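Local structure of sulfoquinovosidase (5AEG) at residues Gly610-Val615 with Asp665-Ala670; Arg588-His593 with Tyr629-Asn634; Ser528-Met533 with Thr566-Tyr571; Lys573-Leu578 with Leu584-Pro589. The protein hydrolyses sulfoquinovosyl diacylglycerides and simpler sulfoquinovosides to release sulfoquinovose, which Escherichia coli degrades by sulfoglycolysis. All blocks are in the same frame, centred on the assembly; numbering follows the deposited sequence.

Interaction 1: residues Gly610-Val615 with Asp665-Ala670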
# COMPACT_ATOMS: atom_id res chain seq x y z
N GLY A 610 -2.91 -13.26 -12.11
CA GLY A 610 -2.07 -14.46 -12.31
C GLY A 610 -1.38 -14.33 -13.68
O GLY A 610 -1.18 -13.24 -14.20
N ARG A 611 -0.98 -15.48 -14.24
CA ARG A 611 -0.34 -15.53 -15.55
C ARG A 611 -1.25 -15.32 -16.77
O ARG A 611 -0.80 -14.75 -17.79
CB ARG A 611 0.37 -16.89 -15.68
CG ARG A 611 1.12 -17.16 -16.97
CD ARG A 611 2.29 -16.28 -17.23
NE ARG A 611 2.88 -16.44 -18.61
CZ ARG A 611 2.50 -15.73 -19.69
NH1 ARG A 611 1.50 -14.75 -19.64
NH2 ARG A 611 3.11 -15.97 -20.83
N ASP A 612 -2.52 -15.76 -16.69
CA ASP A 612 -3.29 -16.08 -17.91
C ASP A 612 -4.49 -15.16 -18.16
O ASP A 612 -5.19 -15.33 -19.17
CB ASP A 612 -3.76 -17.54 -17.80
CG ASP A 612 -2.61 -18.56 -17.91
OD1 ASP A 612 -1.63 -18.20 -18.49
OD2 ASP A 612 -2.70 -19.67 -17.36
N ILE A 613 -4.78 -14.20 -17.25
CA ILE A 613 -5.90 -13.29 -17.51
C ILE A 613 -5.37 -11.88 -17.60
O ILE A 613 -4.55 -11.46 -16.75
CB ILE A 613 -6.92 -13.35 -16.35
CG1 ILE A 613 -7.55 -14.72 -16.29
CG2 ILE A 613 -8.00 -12.27 -16.56
CD1 ILE A 613 -8.47 -15.00 -15.12
N LEU A 614 -5.81 -11.13 -18.59
CA LEU A 614 -5.44 -9.76 -18.74
C LEU A 614 -6.68 -8.93 -18.44
O LEU A 614 -7.76 -9.16 -19.04
CB LEU A 614 -4.91 -9.49 -20.13
CG LEU A 614 -4.42 -8.05 -20.49
CD1 LEU A 614 -3.33 -8.12 -21.55
CD2 LEU A 614 -5.48 -7.09 -20.92
N VAL A 615 -6.52 -7.89 -17.61
CA VAL A 615 -7.70 -7.04 -17.17
C VAL A 615 -7.41 -5.57 -17.45
O VAL A 615 -6.33 -5.05 -17.06
CB VAL A 615 -8.05 -7.20 -15.68
CG1 VAL A 615 -9.34 -6.45 -15.27
CG2 VAL A 615 -8.09 -8.66 -15.26
N ASP A 665 -4.11 -20.75 -24.53
CA ASP A 665 -3.25 -21.89 -24.15
C ASP A 665 -3.16 -22.13 -22.69
O ASP A 665 -2.44 -23.01 -22.27
CB ASP A 665 -1.83 -21.67 -24.70
CG ASP A 665 -1.83 -21.55 -26.23
OD1 ASP A 665 -2.59 -22.30 -26.87
OD2 ASP A 665 -1.14 -20.72 -26.80
N SER A 666 -3.86 -21.35 -21.86
CA SER A 666 -3.80 -21.62 -20.45
C SER A 666 -4.32 -23.00 -20.15
O SER A 666 -5.35 -23.45 -20.70
CB SER A 666 -4.73 -20.60 -19.70
OG SER A 666 -4.76 -20.94 -18.35
N GLU A 667 -3.73 -23.63 -19.17
CA GLU A 667 -4.26 -24.89 -18.68
C GLU A 667 -5.56 -24.73 -17.98
O GLU A 667 -6.27 -25.68 -17.80
CB GLU A 667 -3.24 -25.64 -17.81
CG GLU A 667 -2.92 -25.06 -16.45
CD GLU A 667 -1.83 -23.95 -16.45
OE1 GLU A 667 -1.58 -23.26 -17.49
OE2 GLU A 667 -1.23 -23.77 -15.37
N TRP A 668 -5.93 -23.49 -17.62
CA TRP A 668 -7.24 -23.14 -17.04
C TRP A 668 -8.31 -22.68 -18.05
O TRP A 668 -9.39 -22.16 -17.65
CB TRP A 668 -7.01 -21.94 -16.04
CG TRP A 668 -6.12 -22.31 -14.86
CD1 TRP A 668 -4.76 -22.02 -14.70
CD2 TRP A 668 -6.54 -22.92 -13.68
NE1 TRP A 668 -4.33 -22.47 -13.48
CE2 TRP A 668 -5.42 -23.03 -12.85
CE3 TRP A 668 -7.77 -23.42 -13.24
CZ2 TRP A 668 -5.50 -23.56 -11.62
CZ3 TRP A 668 -7.82 -23.98 -11.99
CH2 TRP A 668 -6.71 -24.02 -11.20
N ALA A 669 -8.04 -22.85 -19.35
CA ALA A 669 -8.94 -22.33 -20.37
C ALA A 669 -10.36 -22.84 -20.27
O ALA A 669 -11.28 -22.09 -20.54
CB ALA A 669 -8.44 -22.58 -21.79
N ALA A 670 -10.55 -24.10 -19.89
CA ALA A 670 -11.92 -24.58 -19.76
C ALA A 670 -12.66 -23.82 -18.61
O ALA A 670 -13.80 -23.47 -18.77
CB ALA A 670 -11.96 -26.05 -19.50
O HOH W 1 -0.50 -21.05 -17.89
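Asp612, just ahead of strand 613-615, and Ser666, the first residue of a type I beta turn that runs to Ala669, bring their CA atoms to within 6.1 Å of each other. Both CB atoms point across the gap, and Ser666 OG donates to Asp612 OD2 at 2.6 Å. The hydroxyl meets that oxygen from above the carboxylate plane, 52° out of it. It is placed there by a first torsion that sets OG opposite the backbone N (chi1 174°). The same OG accepts from the backbone N of Trp668 at 2.9 Å, an ST turn leading into helix 669-673; serine suits the spot because one small hydroxyl serves both bonds. Trp668 presents the CD1 edge of its indole to Asp612 OD2, while its NE1 bonds to Glu574. Glu667 brings OE1 to 3.8 Å from Asp612 OD2, and a water donates to both oxygens, at 2.7 Å to Asp612 OD2. The other carboxylate oxygen of Asp612 forms a salt bridge with Arg663. Two neighbouring carboxylates would be expected to repel, so the shared water and the arginine probably offset the cost and let Asp612 keep its charge.

Interaction 2: residues Arg588-His593 with Tyr629-Asn634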
# COMPACT_ATOMS: atom_id res chain seq x y z
N ARG A 588 -0.29 -8.47 -11.62
CA ARG A 588 1.04 -8.34 -12.17
C ARG A 588 1.17 -7.32 -13.27
O ARG A 588 0.32 -7.25 -14.21
CB ARG A 588 1.43 -9.75 -12.76
CG ARG A 588 1.39 -10.84 -11.72
CD ARG A 588 1.67 -12.24 -12.28
NE ARG A 588 1.32 -13.28 -11.34
CZ ARG A 588 1.42 -14.60 -11.58
NH1 ARG A 588 1.87 -15.06 -12.75
NH2 ARG A 588 1.03 -15.48 -10.68
N PRO A 589 2.31 -6.59 -13.31
CA PRO A 589 2.65 -5.74 -14.41
C PRO A 589 2.84 -6.65 -15.65
O PRO A 589 3.35 -7.75 -15.47
CB PRO A 589 4.00 -5.13 -13.97
CG PRO A 589 3.98 -5.24 -12.47
CD PRO A 589 3.27 -6.50 -12.20
N LEU A 590 2.39 -6.21 -16.81
CA LEU A 590 2.46 -7.10 -18.04
C LEU A 590 3.95 -7.50 -18.37
O LEU A 590 4.19 -8.61 -18.89
CB LEU A 590 1.87 -6.46 -19.21
CG LEU A 590 0.37 -6.74 -19.47
CD1 LEU A 590 -0.59 -6.21 -18.39
CD2 LEU A 590 -0.06 -6.24 -20.81
N PHE A 591 4.90 -6.66 -17.99
CA PHE A 591 6.31 -6.91 -18.31
C PHE A 591 6.88 -8.02 -17.47
O PHE A 591 7.91 -8.52 -17.83
CB PHE A 591 7.14 -5.63 -18.33
CG PHE A 591 7.17 -4.89 -17.02
CD1 PHE A 591 7.89 -5.37 -15.96
CD2 PHE A 591 6.46 -3.76 -16.88
CE1 PHE A 591 7.95 -4.65 -14.75
CE2 PHE A 591 6.47 -3.05 -15.68
CZ PHE A 591 7.23 -3.47 -14.64
N LEU A 592 6.20 -8.51 -16.42
CA LEU A 592 6.65 -9.70 -15.74
C LEU A 592 6.64 -10.93 -16.69
O LEU A 592 7.47 -11.87 -16.51
CB LEU A 592 5.87 -10.08 -14.53
CG LEU A 592 5.86 -9.15 -13.31
CD1 LEU A 592 5.29 -9.84 -12.09
CD2 LEU A 592 7.20 -8.54 -13.05
N HIS A 593 5.70 -10.93 -17.63
CA HIS A 593 5.53 -12.08 -18.55
C HIS A 593 5.79 -11.77 -19.99
O HIS A 593 5.81 -12.71 -20.77
CB HIS A 593 4.17 -12.75 -18.37
CG HIS A 593 3.98 -13.31 -17.04
ND1 HIS A 593 4.79 -14.33 -16.52
CD2 HIS A 593 3.11 -12.97 -16.03
CE1 HIS A 593 4.40 -14.60 -15.29
NE2 HIS A 593 3.38 -13.80 -14.98
N TYR A 629 -4.35 -2.52 -24.43
CA TYR A 629 -3.23 -3.10 -25.14
C TYR A 629 -3.13 -4.57 -24.88
O TYR A 629 -3.05 -4.99 -23.74
CB TYR A 629 -1.89 -2.35 -24.77
CG TYR A 629 -0.74 -2.95 -25.51
CD1 TYR A 629 -0.56 -2.70 -26.91
CD2 TYR A 629 0.13 -3.81 -24.89
CE1 TYR A 629 0.55 -3.26 -27.61
CE2 TYR A 629 1.22 -4.39 -25.59
CZ TYR A 629 1.38 -4.13 -26.97
OH TYR A 629 2.48 -4.75 -27.62
N LEU A 630 -3.02 -5.39 -25.94
CA LEU A 630 -2.68 -6.77 -25.76
C LEU A 630 -1.25 -7.06 -26.24
O LEU A 630 -0.90 -6.68 -27.38
CB LEU A 630 -3.65 -7.67 -26.56
CG LEU A 630 -5.14 -7.58 -26.18
CD1 LEU A 630 -6.03 -8.46 -27.14
CD2 LEU A 630 -5.36 -8.05 -24.78
N PRO A 631 -0.42 -7.65 -25.37
CA PRO A 631 0.89 -8.06 -25.85
C PRO A 631 0.68 -9.33 -26.79
O PRO A 631 -0.48 -9.86 -26.93
CB PRO A 631 1.63 -8.46 -24.61
CG PRO A 631 0.53 -9.06 -23.73
CD PRO A 631 -0.73 -8.30 -24.09
N GLU A 632 1.73 -9.72 -27.48
CA GLU A 632 1.61 -10.79 -28.47
C GLU A 632 1.36 -12.14 -27.83
O GLU A 632 2.18 -12.69 -27.09
CB GLU A 632 2.90 -10.85 -29.39
CG GLU A 632 2.63 -11.62 -30.72
CD GLU A 632 1.46 -11.03 -31.53
OE1 GLU A 632 1.59 -9.95 -32.22
OE2 GLU A 632 0.36 -11.64 -31.48
N ASP A 633 0.15 -12.65 -28.04
CA ASP A 633 -0.26 -13.90 -27.47
C ASP A 633 -1.57 -14.19 -28.15
O ASP A 633 -2.11 -13.38 -28.87
CB ASP A 633 -0.41 -13.90 -25.91
CG ASP A 633 0.01 -15.17 -25.27
OD1 ASP A 633 -0.29 -16.22 -25.86
OD2 ASP A 633 0.58 -15.22 -24.14
N ASN A 634 -2.05 -15.37 -27.91
CA ASN A 634 -3.41 -15.74 -28.37
C ASN A 634 -4.43 -15.50 -27.23
O ASN A 634 -4.50 -16.28 -26.32
CB ASN A 634 -3.41 -17.15 -28.90
CG ASN A 634 -2.64 -17.20 -30.28
OD1 ASN A 634 -2.86 -16.36 -31.24
ND2 ASN A 634 -1.68 -18.04 -30.32
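Leu590 extends its side chain from a turn toward Pro631, and the distance to the proline ring shrinks step by step. Leu590 CB lies 5.8 Å from Pro631 CD, and Leu590 CG lies 5.0 Å from Pro631 CD. Beyond the fork, Leu590 CD2 makes the contact, 3.9 Å from Pro631 CD and 4.1 Å from Pro631 CG. A single methyl thus bears on the CD-CG side of the ring; the two side chains cross at about a right angle. CD2 also approaches the carbonyl oxygen of Tyr629, which is hydrogen-bonded to Gln606 NE2, and the leucine side chain packs on Leu608 and Gln606 as well. This is the core of the beta-rich C-terminal domain of family 31: the loop after strand 587-588 meets the end of strand 625-630, with Leu614 of strand 613-615 packed against both. Leucine offers a branched apolar tip here, and proline a compact apolar ring just where the strand ends. The turn beneath Leu590 is held by the backbone N of His593 bonding to Leu590 O, and by a side-chain link in which Arg588 NH1 donates to His593 NE2 at 3.0 Å. The imidazole nitrogen lies in the guanidinium plane, while the donor stands 21° out of the histidine ring plane. On the other segment, Tyr629 OH is hydrogen-bonded to Asp597.

Interaction 3: residues Ser528-Met533 with Thr566-Tyr571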
# COMPACT_ATOMS: atom_id res chain seq x y z
N SER A 528 -13.28 -5.26 -9.10
CA SER A 528 -12.96 -6.03 -7.95
C SER A 528 -13.15 -7.55 -8.05
O SER A 528 -12.43 -8.33 -7.40
CB SER A 528 -13.65 -5.46 -6.66
OG SER A 528 -13.16 -4.15 -6.38
N ALA A 529 -14.06 -7.98 -8.90
CA ALA A 529 -14.24 -9.41 -9.17
C ALA A 529 -13.02 -10.04 -9.85
O ALA A 529 -12.91 -11.26 -9.85
CB ALA A 529 -15.46 -9.59 -10.08
N PHE A 530 -12.13 -9.21 -10.41
CA PHE A 530 -10.81 -9.62 -10.94
C PHE A 530 -9.61 -9.22 -10.11
O PHE A 530 -8.59 -8.76 -10.64
CB PHE A 530 -10.74 -9.18 -12.41
CG PHE A 530 -11.74 -9.95 -13.25
CD1 PHE A 530 -11.39 -11.19 -13.80
CD2 PHE A 530 -13.01 -9.50 -13.44
CE1 PHE A 530 -12.26 -11.92 -14.59
CE2 PHE A 530 -13.92 -10.25 -14.19
CZ PHE A 530 -13.53 -11.45 -14.81
N THR A 531 -9.80 -9.32 -8.79
CA THR A 531 -8.77 -9.04 -7.79
C THR A 531 -8.90 -10.14 -6.74
O THR A 531 -9.85 -10.94 -6.79
CB THR A 531 -8.90 -7.64 -7.13
OG1 THR A 531 -10.04 -7.63 -6.28
CG2 THR A 531 -8.96 -6.58 -8.12
N PRO A 532 -7.94 -10.24 -5.78
CA PRO A 532 -8.12 -11.32 -4.86
C PRO A 532 -9.14 -11.17 -3.70
O PRO A 532 -9.29 -12.11 -2.86
CB PRO A 532 -6.70 -11.56 -4.28
CG PRO A 532 -6.00 -10.32 -4.46
CD PRO A 532 -6.57 -9.69 -5.75
N MET A 533 -9.84 -10.05 -3.61
CA MET A 533 -10.80 -9.89 -2.50
C MET A 533 -11.86 -8.89 -2.93
O MET A 533 -11.52 -7.86 -3.48
CB MET A 533 -10.05 -9.43 -1.23
CG MET A 533 -10.97 -9.22 -0.04
SD MET A 533 -9.99 -8.98 1.42
CE MET A 533 -11.28 -8.41 2.55
N THR A 566 -16.24 -16.11 -7.61
CA THR A 566 -16.17 -17.42 -6.93
C THR A 566 -15.81 -18.55 -7.93
O THR A 566 -15.10 -19.47 -7.56
CB THR A 566 -17.44 -17.81 -6.14
OG1 THR A 566 -18.58 -17.77 -7.00
CG2 THR A 566 -17.62 -16.85 -4.97
N THR A 567 -16.19 -18.40 -9.18
CA THR A 567 -15.81 -19.36 -10.21
C THR A 567 -14.27 -19.42 -10.40
O THR A 567 -13.67 -20.51 -10.61
CB THR A 567 -16.46 -19.06 -11.51
OG1 THR A 567 -17.89 -19.08 -11.36
CG2 THR A 567 -16.04 -20.12 -12.62
N LEU A 568 -13.61 -18.26 -10.26
CA LEU A 568 -12.17 -18.20 -10.31
C LEU A 568 -11.42 -18.73 -9.13
O LEU A 568 -10.18 -18.81 -9.21
CB LEU A 568 -11.72 -16.76 -10.58
CG LEU A 568 -12.19 -16.11 -11.86
CD1 LEU A 568 -11.75 -14.67 -11.81
CD2 LEU A 568 -11.52 -16.77 -13.04
N LYS A 569 -12.10 -19.11 -8.03
CA LYS A 569 -11.46 -19.54 -6.81
C LYS A 569 -10.18 -20.39 -6.97
O LYS A 569 -9.15 -20.07 -6.38
CB LYS A 569 -12.41 -20.17 -5.84
CG LYS A 569 -11.81 -20.82 -4.61
CD LYS A 569 -12.85 -21.27 -3.60
CE LYS A 569 -12.20 -21.70 -2.30
NZ LYS A 569 -13.28 -22.17 -1.43
N PRO A 570 -10.26 -21.49 -7.74
CA PRO A 570 -9.07 -22.36 -7.71
C PRO A 570 -7.89 -21.71 -8.42
O PRO A 570 -6.74 -21.93 -8.04
CB PRO A 570 -9.57 -23.67 -8.44
CG PRO A 570 -10.71 -23.19 -9.22
CD PRO A 570 -11.39 -22.13 -8.42
N TYR A 571 -8.17 -20.87 -9.40
CA TYR A 571 -7.15 -20.15 -10.13
C TYR A 571 -6.48 -19.09 -9.24
O TYR A 571 -5.25 -19.03 -9.13
CB TYR A 571 -7.74 -19.49 -11.37
CG TYR A 571 -6.82 -18.63 -12.14
CD1 TYR A 571 -5.77 -19.19 -12.89
CD2 TYR A 571 -6.90 -17.25 -12.08
CE1 TYR A 571 -4.91 -18.43 -13.62
CE2 TYR A 571 -6.02 -16.46 -12.81
CZ TYR A 571 -5.03 -17.05 -13.59
OH TYR A 571 -4.17 -16.26 -14.29
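Leu568 meets Ala529 and Phe530 in the TIM-barrel domain, where the loop joining helix 518-528 to barrel strand 534-536 passes the junction of helices 552-567 and 569-582. In sequence order, Thr566 and Thr567 come first, their hydroxyls bonded back to carbonyls one turn earlier in helix 552-567, which lets polar residues sit comfortably on a helix. The carbonyl of Thr566 accepts from the backbone N of Lys569. Leu568 points at the loop; with CG opposite the carbonyl carbon (chi1 -60°), its CD1 methyl reaches 3.9 Å from Phe530 CE1 and 4.0 Å from Phe530 CD1. The two side chains cross at about a right angle. A branched methyl against a flat ring suits this buried boundary, where Ile613 and Val615 of the C-terminal sheet also pack. Ala529 O, 4.1 Å from Leu568 CD1, is buried with no hydrogen-bonding partner in the model. Lys569 forms salt bridges with Asp251 and Asp255, Pro570 packs on Leu671, and Tyr571 carries its hydroxyl to Asp612 N and Leu609 O in the C-terminal domain. The loop itself is braced by its own type I turn, in which Thr531 OG1 donates to Ser528 O at 2.7 Å, in the carbonyl plane on a lone pair.

Interaction 4: residues Lys573-Leu578 with Leu584-Pro589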
# COMPACT_ATOMS: atom_id res chain seq x y z
N LYS A 573 -6.44 -19.12 -5.94
CA LYS A 573 -5.84 -19.79 -4.83
C LYS A 573 -4.47 -20.26 -5.26
O LYS A 573 -3.52 -20.10 -4.53
CB LYS A 573 -6.84 -20.92 -4.39
CG LYS A 573 -6.42 -21.77 -3.24
CD LYS A 573 -7.60 -22.53 -2.59
CE LYS A 573 -7.11 -23.18 -1.28
NZ LYS A 573 -7.16 -22.23 -0.09
N GLU A 574 -4.33 -20.79 -6.48
CA GLU A 574 -3.03 -21.09 -7.02
C GLU A 574 -2.09 -19.85 -7.09
O GLU A 574 -0.91 -19.91 -6.69
CB GLU A 574 -3.16 -21.79 -8.39
CG GLU A 574 -1.81 -22.00 -9.11
CD GLU A 574 -2.00 -22.53 -10.54
OE1 GLU A 574 -2.23 -21.78 -11.54
OE2 GLU A 574 -2.02 -23.75 -10.64
N ALA A 575 -2.62 -18.73 -7.61
CA ALA A 575 -1.86 -17.48 -7.64
C ALA A 575 -1.43 -17.01 -6.27
O ALA A 575 -0.25 -16.65 -6.06
CB ALA A 575 -2.61 -16.39 -8.43
N VAL A 576 -2.36 -17.05 -5.30
CA VAL A 576 -2.03 -16.65 -3.91
C VAL A 576 -0.94 -17.57 -3.29
O VAL A 576 -0.10 -17.11 -2.53
CB VAL A 576 -3.32 -16.57 -3.09
CG1 VAL A 576 -3.04 -16.49 -1.60
CG2 VAL A 576 -4.17 -15.41 -3.58
N ALA A 577 -0.95 -18.86 -3.63
CA ALA A 577 0.07 -19.79 -3.14
C ALA A 577 1.46 -19.44 -3.73
O ALA A 577 2.45 -19.37 -2.98
CB ALA A 577 -0.38 -21.27 -3.44
N LEU A 578 1.53 -19.10 -5.00
CA LEU A 578 2.78 -18.58 -5.63
C LEU A 578 3.32 -17.28 -5.02
O LEU A 578 4.56 -17.10 -4.80
CB LEU A 578 2.60 -18.39 -7.11
CG LEU A 578 2.47 -19.73 -7.82
CD1 LEU A 578 1.80 -19.54 -9.17
CD2 LEU A 578 3.88 -20.42 -8.01
N LEU A 584 5.72 -13.83 -6.19
CA LEU A 584 5.19 -13.58 -7.49
C LEU A 584 3.75 -13.00 -7.25
O LEU A 584 2.88 -13.70 -6.75
CB LEU A 584 5.02 -14.87 -8.27
CG LEU A 584 4.50 -14.78 -9.67
CD1 LEU A 584 5.23 -13.89 -10.61
CD2 LEU A 584 4.38 -16.16 -10.27
N PRO A 585 3.61 -11.69 -7.46
CA PRO A 585 2.30 -11.07 -7.01
C PRO A 585 1.06 -11.50 -7.81
O PRO A 585 1.13 -11.92 -8.96
CB PRO A 585 2.57 -9.59 -7.17
CG PRO A 585 3.47 -9.53 -8.41
CD PRO A 585 4.45 -10.70 -8.16
N VAL A 586 -0.11 -11.35 -7.18
CA VAL A 586 -1.37 -11.80 -7.79
C VAL A 586 -1.79 -10.90 -8.92
O VAL A 586 -2.18 -11.38 -9.97
CB VAL A 586 -2.49 -11.95 -6.73
CG1 VAL A 586 -3.76 -12.46 -7.38
CG2 VAL A 586 -2.03 -12.94 -5.66
N MET A 587 -1.66 -9.57 -8.76
CA MET A 587 -1.91 -8.69 -9.85
C MET A 587 -0.55 -8.22 -10.33
O MET A 587 0.24 -7.69 -9.57
CB MET A 587 -2.77 -7.48 -9.38
CG MET A 587 -4.14 -7.88 -8.99
SD MET A 587 -5.07 -6.63 -7.98
CE MET A 587 -5.28 -5.32 -9.14
N ARG A 588 -0.29 -8.47 -11.62
CA ARG A 588 1.04 -8.34 -12.17
C ARG A 588 1.17 -7.32 -13.27
O ARG A 588 0.32 -7.25 -14.21
CB ARG A 588 1.43 -9.75 -12.76
CG ARG A 588 1.39 -10.84 -11.72
CD ARG A 588 1.67 -12.24 -12.28
NE ARG A 588 1.32 -13.28 -11.34
CZ ARG A 588 1.42 -14.60 -11.58
NH1 ARG A 588 1.87 -15.06 -12.75
NH2 ARG A 588 1.03 -15.48 -10.68
N PRO A 589 2.31 -6.59 -13.31
CA PRO A 589 2.65 -5.74 -14.41
C PRO A 589 2.84 -6.65 -15.65
O PRO A 589 3.35 -7.75 -15.47
CB PRO A 589 4.00 -5.13 -13.97
CG PRO A 589 3.98 -5.24 -12.47
CD PRO A 589 3.27 -6.50 -12.20
O HOH W 2 0.63 -14.82 -7.93
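A water between Ala575 and Leu584 is gripped by three groups: it donates to Ala575 O and to Leu584 O, each at 2.8 Å, and accepts from Arg588 NH2 at 2.9 Å. The water lies at the edge of the guanidinium, in its plane. Pro585 O lies at that edge too, taking a bond from Arg588 NE at 2.7 Å. The donor stands nearly in line with the carbonyl (C=O...N angle 170°), and the extended arginine chain carries its head back over its own segment to make this bond. One face of the guanidinium is overlain by Leu584 CD2, 3.3 Å above the plane and offset toward the rim, while Leu578 CD1 comes up at its edge. The apolar half of the contact joins helix 569-582 to the segment entering strand 587-588, where the chain passes from the barrel into the C-terminal beta domain. Val576 CG2 touches Val586 CG2 at 3.9 Å, and Ala575 CB faces Val586 CG1 at 4.2 Å. Alanine suits the place where the backbones come closest, and beta-branched valine fills it with methyls on short stems. Leu578 CB rests on Leu584 CD2. The in-plane partners of buried Arg588 include Pro585 O, this water and His593 NE2; one carbonyl thus probably stabilises the cation directly, and two more through the water, whose oxygen they would make a better acceptor.

How the interactions relate
From the N terminus, interaction 3 comes first, closing a loop of 32 residues within the barrel domain. Interaction 4 follows in series on the same helix 569-582 and spans only five residues, turning the chain into strand 587-588. Interaction 2 starts where it ends, sharing Arg588 and Pro589. Before it closes at 629-634, interaction 1 opens at 610-615, to close at 665-670; these two therefore cross, and both hold together loops at the ends of C-terminal strands. Interaction 1 also touches each of the others: Gly610 N bonds to Val586 O, Arg611 packs on His593, and its second segment reaches back to helix 569-582. Together the four tie the last barrel helices to the C-terminal sheet.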